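PDB 5H4R: beta-1,3-1,4-glucanase from Caldicellulosiruptor sp. F32, which probably hydrolyses mixed-linkage beta-1,3-1,4-glucans such as lichenan, and binds cellotetraose in its substrate cleft. Local coordinates for residues Gln124-Ala129 with Val136-His141; Tyr128-Lys133 with Asn176-Leu181; Phe254-Asp259 with Asn265-Ser270; Lys314-Gly319 with Arg353-Cys358; Glu341-Tyr346 with Pro385-Ala390. The protein carries 1 engineered substitution. All coordinates share one frame; numbering follows the deposited sequence.

Contact 1: residues Gln124-Ala129 with Val136-His141. With BGC (beta-D-glucopyranose), chain B.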
# COMPACT_ATOMS: atom_id res chain seq x y z
N GLN A 124 -16.38 10.46 -0.02
CA GLN A 124 -16.64 11.05 1.29
C GLN A 124 -15.47 10.80 2.23
O GLN A 124 -15.07 11.69 2.98
CB GLN A 124 -17.92 10.45 1.84
CG GLN A 124 -18.43 11.07 3.09
CD GLN A 124 -19.87 10.67 3.32
OE1 GLN A 124 -20.28 9.53 3.01
NE2 GLN A 124 -20.66 11.62 3.81
N VAL A 125 -14.92 9.59 2.22
CA VAL A 125 -13.80 9.27 3.10
C VAL A 125 -12.51 9.95 2.66
O VAL A 125 -11.73 10.45 3.49
CB VAL A 125 -13.66 7.74 3.21
CG1 VAL A 125 -12.43 7.39 4.06
CG2 VAL A 125 -14.93 7.17 3.83
N VAL A 126 -12.26 10.05 1.35
CA VAL A 126 -11.13 10.84 0.87
C VAL A 126 -11.23 12.27 1.40
O VAL A 126 -10.24 12.87 1.82
CB VAL A 126 -11.07 10.79 -0.67
CG1 VAL A 126 -10.01 11.79 -1.20
CG2 VAL A 126 -10.79 9.36 -1.13
N ASP A 127 -12.45 12.82 1.39
CA ASP A 127 -12.66 14.19 1.85
C ASP A 127 -12.34 14.33 3.33
O ASP A 127 -11.83 15.37 3.76
CB ASP A 127 -14.11 14.65 1.57
CG ASP A 127 -14.35 15.01 0.10
OD1 ASP A 127 -13.41 14.91 -0.71
OD2 ASP A 127 -15.49 15.40 -0.25
N TYR A 128 -12.63 13.30 4.15
CA TYR A 128 -12.25 13.37 5.55
C TYR A 128 -10.76 13.63 5.67
O TYR A 128 -10.33 14.41 6.52
CB TYR A 128 -12.54 12.07 6.32
CG TYR A 128 -13.97 11.57 6.42
CD1 TYR A 128 -15.05 12.42 6.34
CD2 TYR A 128 -14.20 10.22 6.61
CE1 TYR A 128 -16.37 11.92 6.43
CE2 TYR A 128 -15.49 9.72 6.71
CZ TYR A 128 -16.56 10.56 6.62
OH TYR A 128 -17.82 9.99 6.74
N ALA A 129 -9.97 12.93 4.85
CA ALA A 129 -8.52 13.04 4.90
C ALA A 129 -8.02 14.34 4.30
O ALA A 129 -7.08 14.97 4.82
CB ALA A 129 -7.90 11.85 4.18
N VAL A 136 -3.19 11.23 0.54
CA VAL A 136 -4.17 10.16 0.40
C VAL A 136 -3.78 9.31 -0.79
O VAL A 136 -3.49 9.85 -1.86
CB VAL A 136 -5.60 10.70 0.19
CG1 VAL A 136 -6.59 9.56 0.05
CG2 VAL A 136 -6.00 11.61 1.34
N ILE A 137 -3.75 7.99 -0.59
CA ILE A 137 -3.51 7.02 -1.66
C ILE A 137 -4.77 6.19 -1.86
O ILE A 137 -5.30 5.61 -0.91
CB ILE A 137 -2.32 6.09 -1.33
CG1 ILE A 137 -1.03 6.89 -1.10
CG2 ILE A 137 -2.17 5.06 -2.43
CD1 ILE A 137 0.04 6.09 -0.36
N ILE A 138 -5.25 6.11 -3.12
CA ILE A 138 -6.35 5.21 -3.46
C ILE A 138 -5.87 4.28 -4.58
O ILE A 138 -5.00 4.65 -5.37
CB ILE A 138 -7.63 5.97 -3.91
CG1 ILE A 138 -7.37 6.89 -5.08
CG2 ILE A 138 -8.20 6.76 -2.74
CD1 ILE A 138 -8.66 7.61 -5.61
N ASN A 139 -6.42 3.07 -4.62
CA ASN A 139 -5.87 2.06 -5.54
C ASN A 139 -6.98 1.17 -6.10
O ASN A 139 -8.18 1.42 -5.90
CB ASN A 139 -4.81 1.20 -4.82
CG ASN A 139 -5.41 0.22 -3.81
OD1 ASN A 139 -6.62 0.13 -3.60
ND2 ASN A 139 -4.53 -0.56 -3.19
N ILE A 140 -6.55 0.15 -6.85
CA ILE A 140 -7.31 -1.09 -7.11
C ILE A 140 -6.73 -2.18 -6.22
O ILE A 140 -5.53 -2.46 -6.29
CB ILE A 140 -7.20 -1.49 -8.60
CG1 ILE A 140 -7.86 -0.46 -9.52
CG2 ILE A 140 -7.74 -2.93 -8.83
CD1 ILE A 140 -7.73 -0.76 -11.00
N HIS A 141 -7.56 -2.82 -5.36
CA HIS A 141 -7.02 -3.73 -4.36
C HIS A 141 -7.34 -5.17 -4.72
O HIS A 141 -6.66 -5.75 -5.59
CB HIS A 141 -7.50 -3.28 -2.97
CG HIS A 141 -6.56 -3.68 -1.88
ND1 HIS A 141 -5.39 -3.00 -1.62
CD2 HIS A 141 -6.61 -4.72 -1.01
CE1 HIS A 141 -4.77 -3.60 -0.61
NE2 HIS A 141 -5.50 -4.63 -0.22
C2 BGC B . -2.60 -7.11 1.16
C3 BGC B . -3.55 -6.77 2.28
C4 BGC B . -3.39 -7.84 3.35
C5 BGC B . -2.03 -7.56 3.99
C6 BGC B . -1.70 -8.56 5.10
C1 BGC B . -1.27 -7.74 1.63
O2 BGC B . -2.37 -5.94 0.34
O3 BGC B . -4.87 -6.78 1.74
O4 BGC B . -4.43 -7.68 4.31
O5 BGC B . -0.98 -7.56 3.02
O6 BGC B . -1.83 -9.93 4.69

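Contact 2: residues Tyr128-Lys133 with Asn176-Leu181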
# COMPACT_ATOMS: atom_id res chain seq x y z
N TYR A 128 -12.63 13.30 4.15
CA TYR A 128 -12.25 13.37 5.55
C TYR A 128 -10.76 13.63 5.67
O TYR A 128 -10.33 14.41 6.52
CB TYR A 128 -12.54 12.07 6.32
CG TYR A 128 -13.97 11.57 6.42
CD1 TYR A 128 -15.05 12.42 6.34
CD2 TYR A 128 -14.20 10.22 6.61
CE1 TYR A 128 -16.37 11.92 6.43
CE2 TYR A 128 -15.49 9.72 6.71
CZ TYR A 128 -16.56 10.56 6.62
OH TYR A 128 -17.82 9.99 6.74
N ALA A 129 -9.97 12.93 4.85
CA ALA A 129 -8.52 13.04 4.90
C ALA A 129 -8.02 14.34 4.30
O ALA A 129 -7.08 14.97 4.82
CB ALA A 129 -7.90 11.85 4.18
N MET A 130 -8.62 14.78 3.19
CA MET A 130 -8.24 16.07 2.62
C MET A 130 -8.51 17.20 3.60
O MET A 130 -7.75 18.17 3.67
CB MET A 130 -8.99 16.32 1.30
CG MET A 130 -8.72 15.28 0.23
SD MET A 130 -7.05 15.38 -0.50
CE MET A 130 -7.12 16.94 -1.35
N LYS A 131 -9.61 17.13 4.36
CA LYS A 131 -9.89 18.19 5.32
C LYS A 131 -8.81 18.26 6.38
O LYS A 131 -8.55 19.35 6.94
CB LYS A 131 -11.25 17.96 5.96
CG LYS A 131 -12.39 18.34 5.03
CD LYS A 131 -13.75 18.05 5.67
CE LYS A 131 -14.90 18.80 4.95
NZ LYS A 131 -15.19 18.26 3.60
N ASN A 132 -8.15 17.15 6.65
CA ASN A 132 -7.02 17.07 7.57
C ASN A 132 -5.69 17.34 6.89
O ASN A 132 -4.64 17.19 7.52
CB ASN A 132 -6.99 15.70 8.25
CG ASN A 132 -7.94 15.61 9.44
OD1 ASN A 132 -7.71 16.22 10.49
ND2 ASN A 132 -9.01 14.86 9.28
N LYS A 133 -5.72 17.79 5.63
CA LYS A 133 -4.50 18.14 4.88
C LYS A 133 -3.52 16.96 4.80
O LYS A 133 -2.31 17.16 4.76
CB LYS A 133 -3.84 19.38 5.48
CG LYS A 133 -4.74 20.64 5.41
CD LYS A 133 -4.00 21.88 5.87
CE LYS A 133 -4.94 23.08 5.95
NZ LYS A 133 -4.28 24.27 6.55
N ASN A 176 -9.92 17.26 -9.89
CA ASN A 176 -9.61 18.57 -9.33
C ASN A 176 -9.15 18.51 -7.88
O ASN A 176 -9.15 19.54 -7.18
CB ASN A 176 -10.82 19.50 -9.48
CG ASN A 176 -11.09 19.84 -10.93
OD1 ASN A 176 -10.23 19.65 -11.80
ND2 ASN A 176 -12.30 20.35 -11.22
N TYR A 177 -8.75 17.34 -7.41
CA TYR A 177 -8.09 17.22 -6.12
C TYR A 177 -6.61 17.56 -6.28
O TYR A 177 -6.00 17.19 -7.28
CB TYR A 177 -8.28 15.80 -5.55
CG TYR A 177 -9.65 15.57 -4.95
CD1 TYR A 177 -10.79 15.66 -5.74
CD2 TYR A 177 -9.80 15.23 -3.61
CE1 TYR A 177 -12.04 15.47 -5.20
CE2 TYR A 177 -11.06 15.03 -3.06
CZ TYR A 177 -12.17 15.14 -3.87
OH TYR A 177 -13.43 14.95 -3.37
N ASN A 178 -6.04 18.25 -5.29
CA ASN A 178 -4.65 18.68 -5.35
C ASN A 178 -3.71 17.48 -5.24
O ASN A 178 -4.15 16.33 -5.16
CB ASN A 178 -4.37 19.76 -4.29
CG ASN A 178 -4.37 19.25 -2.85
OD1 ASN A 178 -4.07 18.09 -2.56
ND2 ASN A 178 -4.66 20.17 -1.91
N ASP A 179 -2.39 17.76 -5.31
CA ASP A 179 -1.37 16.72 -5.37
C ASP A 179 -1.20 15.96 -4.05
O ASP A 179 -0.37 15.04 -4.00
CB ASP A 179 0.02 17.28 -5.73
CG ASP A 179 0.15 17.73 -7.18
OD1 ASP A 179 -0.71 17.43 -8.02
OD2 ASP A 179 1.17 18.39 -7.46
N HIS A 180 -1.92 16.31 -2.99
CA HIS A 180 -1.91 15.42 -1.84
C HIS A 180 -2.60 14.08 -2.13
O HIS A 180 -2.34 13.10 -1.43
CB HIS A 180 -2.54 16.09 -0.63
CG HIS A 180 -1.60 16.97 0.12
ND1 HIS A 180 -1.04 18.10 -0.43
CD2 HIS A 180 -1.12 16.89 1.38
CE1 HIS A 180 -0.26 18.68 0.46
NE2 HIS A 180 -0.29 17.96 1.57
N LEU A 181 -3.45 14.02 -3.16
CA LEU A 181 -4.08 12.77 -3.58
C LEU A 181 -3.21 12.07 -4.62
O LEU A 181 -2.83 12.66 -5.65
CB LEU A 181 -5.47 13.04 -4.16
CG LEU A 181 -6.21 11.81 -4.65
CD1 LEU A 181 -6.48 10.84 -3.53
CD2 LEU A 181 -7.52 12.22 -5.33

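Contact 3: residues Phe254-Asp259 with Asn265-Ser270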
# COMPACT_ATOMS: atom_id res chain seq x y z
N PHE A 254 11.54 -5.15 -14.98
CA PHE A 254 10.55 -4.18 -14.56
C PHE A 254 10.80 -2.87 -15.30
O PHE A 254 11.94 -2.43 -15.45
CB PHE A 254 10.62 -3.95 -13.05
CG PHE A 254 9.72 -2.86 -12.58
CD1 PHE A 254 8.37 -3.08 -12.46
CD2 PHE A 254 10.21 -1.60 -12.28
CE1 PHE A 254 7.50 -2.07 -12.04
CE2 PHE A 254 9.35 -0.58 -11.89
CZ PHE A 254 8.01 -0.81 -11.78
N LYS A 255 9.72 -2.24 -15.78
CA LYS A 255 9.83 -0.99 -16.52
C LYS A 255 9.00 0.09 -15.85
O LYS A 255 7.80 -0.09 -15.62
CB LYS A 255 9.36 -1.16 -17.96
CG LYS A 255 10.18 -2.12 -18.78
CD LYS A 255 9.60 -2.24 -20.18
CE LYS A 255 10.41 -3.19 -21.04
NZ LYS A 255 9.74 -3.44 -22.34
N ILE A 256 9.64 1.21 -15.53
CA ILE A 256 8.86 2.38 -15.11
C ILE A 256 8.10 2.91 -16.32
O ILE A 256 8.72 3.12 -17.38
CB ILE A 256 9.77 3.47 -14.54
CG1 ILE A 256 10.53 2.98 -13.31
CG2 ILE A 256 8.93 4.72 -14.17
CD1 ILE A 256 11.59 3.95 -12.84
N PRO A 257 6.78 3.11 -16.23
CA PRO A 257 6.03 3.61 -17.39
C PRO A 257 6.55 4.95 -17.87
O PRO A 257 6.97 5.80 -17.09
CB PRO A 257 4.60 3.76 -16.86
CG PRO A 257 4.54 3.02 -15.63
CD PRO A 257 5.92 2.86 -15.07
N LYS A 258 6.45 5.15 -19.18
CA LYS A 258 6.68 6.45 -19.78
C LYS A 258 5.56 7.39 -19.36
O LYS A 258 4.40 6.99 -19.30
CB LYS A 258 6.75 6.33 -21.30
CG LYS A 258 7.74 5.29 -21.79
CD LYS A 258 9.15 5.51 -21.26
CE LYS A 258 9.77 6.80 -21.78
NZ LYS A 258 11.18 6.96 -21.32
N ASP A 259 5.91 8.63 -19.05
CA ASP A 259 4.96 9.56 -18.48
C ASP A 259 4.91 10.81 -19.34
O ASP A 259 5.95 11.40 -19.65
CB ASP A 259 5.35 9.91 -17.03
CG ASP A 259 4.26 10.68 -16.30
OD1 ASP A 259 3.28 11.09 -16.94
OD2 ASP A 259 4.41 10.85 -15.06
N ASN A 265 9.43 13.14 -13.24
CA ASN A 265 9.69 12.31 -12.06
C ASN A 265 8.46 12.26 -11.14
O ASN A 265 8.54 12.54 -9.95
CB ASN A 265 10.92 12.83 -11.32
CG ASN A 265 11.54 11.80 -10.41
OD1 ASN A 265 11.44 10.60 -10.64
ND2 ASN A 265 12.21 12.27 -9.36
N ARG A 266 7.31 11.89 -11.71
CA ARG A 266 6.05 11.87 -10.98
C ARG A 266 5.55 10.45 -10.78
O ARG A 266 4.41 10.26 -10.36
CB ARG A 266 4.99 12.73 -11.71
CG ARG A 266 5.28 14.24 -11.70
CD ARG A 266 5.09 14.82 -10.31
NE ARG A 266 5.53 16.20 -10.12
CZ ARG A 266 4.76 17.22 -9.76
NH1 ARG A 266 3.45 17.09 -9.56
NH2 ARG A 266 5.32 18.40 -9.59
N ILE A 267 6.38 9.43 -11.06
CA ILE A 267 6.03 8.03 -10.85
C ILE A 267 6.78 7.53 -9.63
O ILE A 267 8.02 7.64 -9.56
CB ILE A 267 6.34 7.16 -12.08
CG1 ILE A 267 5.68 7.69 -13.35
CG2 ILE A 267 5.94 5.71 -11.80
CD1 ILE A 267 4.22 7.78 -13.29
N ILE A 268 6.04 6.99 -8.66
CA ILE A 268 6.58 6.48 -7.40
C ILE A 268 6.54 4.96 -7.46
O ILE A 268 5.53 4.38 -7.86
CB ILE A 268 5.75 6.98 -6.20
CG1 ILE A 268 5.79 8.52 -6.11
CG2 ILE A 268 6.24 6.34 -4.92
CD1 ILE A 268 4.88 9.08 -5.06
N ILE A 269 7.63 4.32 -7.07
CA ILE A 269 7.67 2.86 -7.00
C ILE A 269 6.97 2.42 -5.72
O ILE A 269 7.28 2.93 -4.64
CB ILE A 269 9.12 2.35 -7.01
CG1 ILE A 269 9.89 2.85 -8.22
CG2 ILE A 269 9.15 0.81 -6.95
CD1 ILE A 269 9.28 2.52 -9.53
N SER A 270 6.02 1.51 -5.85
CA SER A 270 5.26 0.95 -4.74
C SER A 270 5.80 -0.43 -4.38
O SER A 270 5.91 -1.30 -5.25
CB SER A 270 3.78 0.83 -5.11
OG SER A 270 3.06 0.14 -4.10
O HOH W 1 7.00 11.26 -14.46

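Contact 4: residues Lys314-Gly319 with Arg353-Cys358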
# COMPACT_ATOMS: atom_id res chain seq x y z
N LYS A 314 18.83 1.16 -6.51
CA LYS A 314 18.26 1.21 -7.86
C LYS A 314 17.48 2.49 -8.11
O LYS A 314 17.50 3.03 -9.22
CB LYS A 314 17.35 -0.00 -8.10
CG LYS A 314 16.85 -0.06 -9.53
CD LYS A 314 16.17 -1.39 -9.89
CE LYS A 314 15.73 -1.37 -11.34
NZ LYS A 314 15.07 -2.63 -11.76
N PHE A 315 16.77 2.98 -7.09
CA PHE A 315 15.80 4.06 -7.28
C PHE A 315 16.16 5.32 -6.50
O PHE A 315 16.45 6.33 -7.13
CB PHE A 315 14.40 3.58 -6.91
CG PHE A 315 13.91 2.43 -7.73
CD1 PHE A 315 13.74 2.56 -9.10
CD2 PHE A 315 13.60 1.22 -7.14
CE1 PHE A 315 13.26 1.50 -9.88
CE2 PHE A 315 13.14 0.16 -7.92
CZ PHE A 315 12.98 0.31 -9.28
N VAL A 316 16.12 5.30 -5.17
CA VAL A 316 16.21 6.55 -4.42
C VAL A 316 17.51 7.28 -4.74
O VAL A 316 17.53 8.51 -4.92
CB VAL A 316 16.09 6.30 -2.91
CG1 VAL A 316 16.25 7.61 -2.16
CG2 VAL A 316 14.75 5.64 -2.59
N SER A 317 18.63 6.55 -4.74
CA SER A 317 19.93 7.16 -4.98
C SER A 317 20.02 7.81 -6.35
O SER A 317 20.87 8.68 -6.57
CB SER A 317 21.05 6.11 -4.83
OG SER A 317 21.03 5.20 -5.92
N LYS A 318 19.15 7.39 -7.28
CA LYS A 318 19.06 7.94 -8.62
C LYS A 318 17.97 9.00 -8.72
O LYS A 318 17.71 9.51 -9.82
CB LYS A 318 18.80 6.82 -9.63
CG LYS A 318 19.77 5.65 -9.54
CD LYS A 318 21.21 6.11 -9.55
CE LYS A 318 22.16 4.93 -9.69
NZ LYS A 318 23.59 5.37 -9.68
N GLY A 319 17.32 9.32 -7.60
CA GLY A 319 16.32 10.37 -7.56
C GLY A 319 14.91 9.89 -7.74
O GLY A 319 13.98 10.73 -7.74
N ARG A 353 17.05 5.98 4.28
CA ARG A 353 17.21 5.73 2.86
C ARG A 353 16.22 6.51 2.01
O ARG A 353 16.07 6.24 0.82
CB ARG A 353 17.08 4.23 2.60
CG ARG A 353 18.25 3.43 3.19
CD ARG A 353 17.87 1.99 3.29
NE ARG A 353 18.92 1.11 3.80
CZ ARG A 353 19.12 0.84 5.09
NH1 ARG A 353 18.38 1.40 6.03
NH2 ARG A 353 20.08 -0.00 5.45
N GLY A 354 15.53 7.47 2.60
CA GLY A 354 14.66 8.38 1.88
C GLY A 354 13.28 7.84 1.61
O GLY A 354 12.56 8.42 0.77
N ILE A 355 12.88 6.76 2.28
CA ILE A 355 11.63 6.05 1.98
C ILE A 355 10.63 6.28 3.10
O ILE A 355 10.97 6.23 4.29
CB ILE A 355 11.93 4.55 1.80
CG1 ILE A 355 12.89 4.33 0.63
CG2 ILE A 355 10.66 3.76 1.57
CD1 ILE A 355 13.48 2.91 0.56
N THR A 356 9.36 6.47 2.72
CA THR A 356 8.25 6.58 3.65
C THR A 356 7.41 5.31 3.64
O THR A 356 7.23 4.68 2.58
CB THR A 356 7.39 7.80 3.30
OG1 THR A 356 8.14 8.98 3.59
CG2 THR A 356 6.07 7.83 4.09
N CYS A 357 6.89 4.94 4.81
CA CYS A 357 6.18 3.69 5.05
C CYS A 357 4.75 3.93 5.52
O CYS A 357 4.47 4.91 6.21
CB CYS A 357 6.88 2.89 6.15
SG CYS A 357 8.66 2.68 6.00
N CYS A 358 3.87 2.95 5.26
CA CYS A 358 2.48 2.98 5.74
C CYS A 358 2.13 1.67 6.45
O CYS A 358 2.18 0.59 5.84
CB CYS A 358 1.50 3.18 4.59
SG CYS A 358 1.89 4.59 3.49

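Contact 5: residues Glu341-Tyr346 with Pro385-Ala390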
# COMPACT_ATOMS: atom_id res chain seq x y z
N GLU A 341 10.09 -2.49 19.00
CA GLU A 341 11.44 -2.37 18.46
C GLU A 341 11.45 -2.50 16.94
O GLU A 341 12.12 -1.73 16.24
CB GLU A 341 12.36 -3.41 19.09
CG GLU A 341 12.66 -3.14 20.55
CD GLU A 341 13.56 -4.19 21.22
OE1 GLU A 341 14.47 -4.74 20.56
OE2 GLU A 341 13.33 -4.49 22.42
N PHE A 342 10.70 -3.48 16.41
CA PHE A 342 10.53 -3.65 14.97
C PHE A 342 10.05 -2.36 14.31
O PHE A 342 10.59 -1.94 13.27
CB PHE A 342 9.52 -4.77 14.71
CG PHE A 342 9.00 -4.84 13.30
CD1 PHE A 342 9.68 -5.51 12.31
CD2 PHE A 342 7.78 -4.24 12.98
CE1 PHE A 342 9.17 -5.57 11.01
CE2 PHE A 342 7.27 -4.30 11.69
CZ PHE A 342 7.96 -4.96 10.71
N ALA A 343 9.01 -1.75 14.87
CA ALA A 343 8.38 -0.62 14.19
C ALA A 343 9.31 0.58 14.16
O ALA A 343 9.42 1.26 13.13
CB ALA A 343 7.06 -0.25 14.87
N ALA A 344 10.00 0.85 15.27
CA ALA A 344 10.96 1.93 15.29
C ALA A 344 12.07 1.67 14.28
O ALA A 344 12.47 2.58 13.54
CB ALA A 344 11.54 2.09 16.69
N TYR A 345 12.61 0.46 14.28
CA TYR A 345 13.74 0.16 13.41
C TYR A 345 13.33 0.26 11.94
O TYR A 345 14.04 0.86 11.13
CB TYR A 345 14.30 -1.23 13.71
CG TYR A 345 15.54 -1.52 12.90
CD1 TYR A 345 16.79 -1.16 13.37
CD2 TYR A 345 15.46 -2.15 11.67
CE1 TYR A 345 17.94 -1.40 12.64
CE2 TYR A 345 16.62 -2.41 10.92
CZ TYR A 345 17.84 -2.03 11.41
OH TYR A 345 18.98 -2.28 10.69
N TYR A 346 12.19 -0.34 11.59
CA TYR A 346 11.74 -0.37 10.21
C TYR A 346 11.56 1.05 9.68
O TYR A 346 12.05 1.39 8.60
CB TYR A 346 10.45 -1.17 10.12
CG TYR A 346 10.00 -1.55 8.75
CD1 TYR A 346 9.47 -0.60 7.87
CD2 TYR A 346 10.02 -2.87 8.34
CE1 TYR A 346 9.01 -0.97 6.61
CE2 TYR A 346 9.57 -3.24 7.07
CZ TYR A 346 9.08 -2.28 6.23
OH TYR A 346 8.61 -2.64 4.99
N PRO A 385 -0.48 2.27 21.59
CA PRO A 385 0.15 3.58 21.41
C PRO A 385 1.67 3.50 21.39
O PRO A 385 2.33 4.37 20.79
CB PRO A 385 -0.36 4.39 22.60
CG PRO A 385 -0.70 3.36 23.64
CD PRO A 385 -1.19 2.15 22.87
N GLU A 386 2.25 2.47 22.01
CA GLU A 386 3.70 2.32 22.02
C GLU A 386 4.25 2.08 20.62
O GLU A 386 5.35 2.54 20.30
CB GLU A 386 4.10 1.18 22.93
CG GLU A 386 3.60 1.34 24.39
CD GLU A 386 2.22 0.75 24.68
OE1 GLU A 386 1.48 0.33 23.75
OE2 GLU A 386 1.88 0.72 25.89
N ILE A 387 3.52 1.32 19.80
CA ILE A 387 3.95 1.09 18.42
C ILE A 387 3.86 2.38 17.64
O ILE A 387 4.76 2.72 16.86
CB ILE A 387 3.12 -0.03 17.77
CG1 ILE A 387 3.36 -1.38 18.47
CG2 ILE A 387 3.42 -0.15 16.29
CD1 ILE A 387 2.53 -2.57 17.96
N VAL A 388 2.77 3.13 17.82
CA VAL A 388 2.62 4.41 17.12
C VAL A 388 3.74 5.35 17.52
O VAL A 388 4.42 5.93 16.66
CB VAL A 388 1.24 5.01 17.39
CG1 VAL A 388 1.12 6.38 16.75
CG2 VAL A 388 0.13 4.08 16.86
N SER A 389 4.00 5.47 18.82
CA SER A 389 5.04 6.38 19.29
C SER A 389 6.41 5.95 18.79
O SER A 389 7.27 6.81 18.50
CB SER A 389 5.04 6.42 20.82
OG SER A 389 3.88 7.06 21.28
N ALA A 390 6.64 4.64 18.70
CA ALA A 390 7.91 4.14 18.18
C ALA A 390 8.13 4.60 16.75
O ALA A 390 9.24 5.00 16.38
CB ALA A 390 7.93 2.61 18.26

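Contact 1: residues Gln124-Ala129 with Val136-His141
Ala129 and Val136 form the tightest point of this contact, with Ala129 CB only 3.4 Å from Val136 CG2, closer than methyl groups usually pack. They belong to a helix-strand step of the TIM barrel: helix 116-131 runs down the outside and strand 135-139 returns through the wall, the two axes 9.6 Å apart and nearly antiparallel at 159°. With Val136 CG1 anti to the backbone N (chi1 180°), CG2 is the methyl that meets the alanine. One helical turn back, Val126 continues the layer with both branches: its CG1 lies 4.3 Å from Val136 CG1, and its CG2 reaches Ile138 CG2 at 4.0 Å, the two side chains crossing at about a right angle. Ile97 of the preceding strand and Val170 of helix 156-173 border this apolar seam. Past the strand, the chain delivers His141 to the glycan, where NE2 and O3 of the bound glucose share a hydrogen bond of 3.0 Å. A leucine here would probably cost the sugar O3 this partner and leave Asn139 ND2 with Glu184 but without the ring nitrogen. Asn139 is the second-shell residue, tied also to Glu184 OE2 through ND2 and to Val101 N through OD1. Its ND2 donates to His141 ND1 at 3.0 Å, nearly straight at 164° and in the imidazole plane, which fixes the rotation of the ring.

Contact 2: residues Tyr128-Lys133 with Asn176-Leu181
Met130 reaches from the last turn of helix 116-131 to Tyr177 and Asn178, in the loop that leads into barrel strand 181-184. Its chain, bent at chi2 and chi3, lays CG 4.0 Å from Tyr177 CD2 and places SD 5.5 Å from the centroid of the Tyr177 ring, at the edge, a Met-aromatic contact. The terminal CE goes further and touches Asn178 OD1 at 3.5 Å. That oxygen is already held in an Asx turn, accepting from His180 N at 2.8 Å. Next, Asn132 ND2 folds back to Tyr128 O as the helix ends. Lys133, with positive phi, is the C-prime residue of the closing Schellman motif, and its carbonyl O lies 3.6 Å from His180 CD2, while Tyr135 stacks on the His180 ring. The polar end of Tyr177 turns elsewhere, its OH bonded to Asp127 and Gln123. The join is thus largely van der Waals contact round one methionine, with the Lys133 carbonyl against the imidazole beside it, whereas Asx turn and Schellman bonds shape each segment separately.

Contact 3: residues Phe254-Asp259 with Asn265-Ser270
An apolar lid, made by Phe254, Ile256 and Pro257 against Ile267 and Ile269, covers the outer face of the sixth strand of the TIM barrel. The loop 254-259 runs back along the strand, 166° from its direction. Ile256 and Ile267 lie alongside each other, pointing opposite ways, their CG2 methyls 3.9 Å apart. The same Ile267 methyl lies 4.3 Å from Pro257 CD. Farther along, Ile269 CD1 touches two loop side chains, 3.9 Å from Phe254 CE2 and 4.0 Å from Ile256 CG1. In Ile267 the first torsion (chi1 -55°) turns the CG1 branch to Asp259, and the bend at chi2 (-59°) sets CD1 3.5 Å from Asp259 OD2. An alanine for Ile267 removes CD1 and the CG2 methyl that Ile256 and Pro257 share, and would probably open a gap beneath the loop. The carboxylate of Asp259 is held by a salt bridge from OD2 to Arg226 and by Ser261 N on OD1. OD2 also accepts from a water at 2.7 Å, which accepts from Arg266 N at 2.8 Å.

Contact 4: residues Lys314-Gly319 with Arg353-Cys358
Val316 projects from the last turn of helix 298-316 into the bend of chain ahead of strand 356-361, and the carbonyl of Arg353 receives it. CB comes first, 3.7 Å from Arg353 O. CG1, held anti to the backbone N (chi1 177°), presses closest, 3.3 Å from that same oxygen, and passes Gly354 CA at 4.4 Å. CG2, on the other branch, is 3.7 Å from Arg353 O and continues to Ile355, whose CG1 it meets at 3.9 Å as the two side chains cross obliquely. CB and both methyls of the valine thus gather round one carbonyl oxygen. The setting is the outer layer of the TIM barrel, where the helix following the sixth strand meets the entry to the eighth; Val322 of the seventh strand also touches Val316. Both segments turn here through Schellman motifs, with Gly319 as the C-prime residue after one helix and Gly354 after helix 336-352. Gly354 has positive phi (83°), and a beta carbon on it would point at the valine, only 3.1 Å from Val316 CG1. The Arg353 side chain leads away from the contact, with NE in a salt bridge to Asp309 OD1 and NH1 bonded to Ala349 O. At the other turn, Gly319 N closes on Val316 O at 2.8 Å, while Gly319 O accepts from Asn38.

Contact 5: residues Glu341-Tyr346 with Pro385-Ala390
Ala343 and Ala344 meet Ile387 and Ala390 where two helices come very close, the CA atoms of Ala344 and Ala390 lying 4.7 Å apart. The CB of Ala343 points at the partner helix and meets Ile387 CG2 at 3.9 Å. In Ile387 this CG2 methyl, anti to the backbone N, makes the touch, with the CG1 branch (chi1 -65°) lying farther off. Ala390 aims its CB at the first helix, 4.0 Å from Ala344 CB, and Ala344 CA in turn lies 3.7 Å from Ala390 O. Helix 336-352, between the seventh and eighth strands of the TIM barrel, and the C-terminal helix 385-395 are neighbours in its outer layer, and the small alanine side chains let their backbones approach this closely. The aromatic residues of the first helix look elsewhere: Phe342 meets Trp293 edge-to-face, and Tyr346 stacks on Phe327 of the seventh strand. From the C-terminal helix, Glu386 forms a salt bridge with Arg22.

Contacts 1 and 2 share helix 116-131 and are stitched together by Asp127 OD1 to Tyr177 OH (2.7 Å) and Val136 N to His180 O (2.8 Å). A long, weak ion pair from Asp179 to Arg266 links contact 2 to contact 3, whose Asn265 ND2 lies 2.9 Å from Gly319 O of contact 4. Packing of Cys357 SG on Tyr346 CE1 (3.7 Å) carries the chain of touches on to contact 5. Contact 1 alone includes a glycan-pocket residue, His141, whose glucose is also bonded to Asn187, Glu326 and Glu370; the pocket also includes the engineered Gln188. Contact 3 stands back, the Ile269 side chain about 14 Å from a bound glucose.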